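Local coordinates for protein EIAV protease (Equine infectious anemia virus, PDB 1FMB) that cleaves peptide bonds as a retroviral aspartic protease, probably processing the viral polyproteins, and is held here as a dimer with the inhibitor HBY-793, at residues Val32-Thr35 and Ala36-Asn39. The protein carries 1 engineered substitution. Sequence-based numbering, arbitrary orientation.
Sequences VLTT and AHYN
Thr34 OG1 takes the backbone N-H of His37 at 3.2 Å and at the same time approaches the His37 imidazole, 3.5 Å from CG. This is an N-cap: strand 32-34 ends on Thr34, and the short helix 35-40 of the retroviral aspartic protease fold starts directly behind it. The cap depends on a chi1 of 68°, which places the hydroxyl between the threonine's own N and carbonyl carbon and turns it back over the first turn, where it meets an amide with no earlier helical carbonyl to use. OG1 sits over one face of the imidazole, 3.4 Å above its plane and displaced toward the rim. The neighbouring ring atom ND1 shares a hydrogen bond with Thr88 OG1, an atom that also bonds the backbone N of Thr34. Cap and ring are thus tied to the same neighbouring loop.

The helix then takes up its regular pattern. Tyr38 N bonds Thr34 O at 3.1 Å in a nearly straight approach, and Asn39 N bonds Thr35 O at 3.0 Å, with the donor tilted 26° from the carbonyl plane. On the side facing the body of the chain, the two methyls of Leu33 divide their work: CD1 rests on His37 CB at 3.9 Å, while CD2 meets Tyr38 CB. Tyr38 swings its ring away from the start of the helix, chi1 168° setting CG opposite the backbone N, to meet Phe63 edge-to-face. Thr35 and Asn39 run side by side along the more exposed flank; Thr35 OG1 is engaged by Asp84, whereas its methyl CG2 lies 3.8 Å from Asn39 OD1.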
loop_
_atom_site.group_PDB
_atom_site.type_symbol
_atom_site.label_atom_id
_atom_site.label_comp_id
_atom_site.label_asym_id
_atom_site.label_seq_id
_atom_site.Cartn_x
_atom_site.Cartn_y
_atom_site.Cartn_z
ATOM N N VAL A 32 1.499 1.919 -10.815
ATOM C CA VAL A 32 1.120 0.919 -11.804
ATOM C C VAL A 32 -0.283 1.159 -12.345
ATOM O O VAL A 32 -1.270 1.344 -11.653
ATOM C CB VAL A 32 1.079 -0.455 -11.074
ATOM C CG1 VAL A 32 0.893 -1.587 -12.121
ATOM C CG2 VAL A 32 2.435 -0.699 -10.393
ATOM N N LEU A 33 -0.360 1.160 -13.654
ATOM C CA LEU A 33 -1.673 1.306 -14.333
ATOM C C LEU A 33 -2.100 -0.140 -14.644
ATOM O O LEU A 33 -1.305 -0.994 -15.115
ATOM C CB LEU A 33 -1.202 2.032 -15.573
ATOM C CG LEU A 33 -2.078 2.684 -16.608
ATOM C CD1 LEU A 33 -3.006 3.676 -15.889
ATOM C CD2 LEU A 33 -1.153 3.338 -17.629
ATOM N N THR A 34 -3.403 -0.347 -14.434
ATOM C CA THR A 34 -3.943 -1.677 -14.802
ATOM C C THR A 34 -3.976 -1.723 -16.330
ATOM O O THR A 34 -4.048 -0.731 -17.065
ATOM C CB THR A 34 -5.337 -1.956 -14.253
ATOM O OG1 THR A 34 -6.345 -1.102 -14.888
ATOM C CG2 THR A 34 -5.549 -1.722 -12.778
ATOM N N THR A 35 -3.854 -2.901 -16.934
ATOM C CA THR A 35 -3.918 -3.010 -18.392
ATOM C C THR A 35 -5.259 -2.508 -18.983
ATOM O O THR A 35 -5.194 -1.960 -20.107
ATOM C CB THR A 35 -3.820 -4.515 -18.709
ATOM O OG1 THR A 35 -2.603 -5.017 -18.124
ATOM C CG2 THR A 35 -3.859 -4.724 -20.218
ATOM N N ALA A 36 -6.374 -2.690 -18.301
ATOM C CA ALA A 36 -7.716 -2.286 -18.715
ATOM C C ALA A 36 -7.684 -0.753 -18.787
ATOM O O ALA A 36 -8.184 -0.227 -19.777
ATOM C CB ALA A 36 -8.840 -2.663 -17.771
ATOM N N HIS A 37 -7.040 -0.060 -17.830
ATOM C CA HIS A 37 -6.937 1.395 -17.900
ATOM C C HIS A 37 -6.038 1.855 -19.047
ATOM O O HIS A 37 -6.395 2.824 -19.726
ATOM C CB HIS A 37 -6.451 1.990 -16.571
ATOM C CG HIS A 37 -7.560 2.062 -15.577
ATOM N ND1 HIS A 37 -7.370 2.430 -14.256
ATOM C CD2 HIS A 37 -8.866 1.694 -15.658
ATOM C CE1 HIS A 37 -8.518 2.431 -13.617
ATOM N NE2 HIS A 37 -9.463 1.979 -14.439
ATOM N N TYR A 38 -4.915 1.188 -19.321
ATOM C CA TYR A 38 -3.965 1.508 -20.381
ATOM C C TYR A 38 -4.710 1.431 -21.715
ATOM O O TYR A 38 -4.627 2.318 -22.584
ATOM C CB TYR A 38 -2.747 0.587 -20.251
ATOM C CG TYR A 38 -1.871 0.679 -21.477
ATOM C CD1 TYR A 38 -0.902 1.664 -21.552
ATOM C CD2 TYR A 38 -2.016 -0.257 -22.510
ATOM C CE1 TYR A 38 -0.143 1.781 -22.707
ATOM C CE2 TYR A 38 -1.241 -0.140 -23.648
ATOM C CZ TYR A 38 -0.303 0.855 -23.725
ATOM O OH TYR A 38 0.500 1.030 -24.830
ATOM N N ASN A 39 -5.560 0.427 -21.869
ATOM C CA ASN A 39 -6.350 0.240 -23.090
ATOM C C ASN A 39 -7.435 1.273 -23.301
ATOM O O ASN A 39 -7.954 1.435 -24.401
ATOM C CB ASN A 39 -7.035 -1.127 -23.093
ATOM C CG ASN A 39 -5.998 -2.230 -23.244
ATOM O OD1 ASN A 39 -6.276 -3.369 -22.858
ATOM N ND2 ASN A 39 -4.826 -2.002 -23.787
#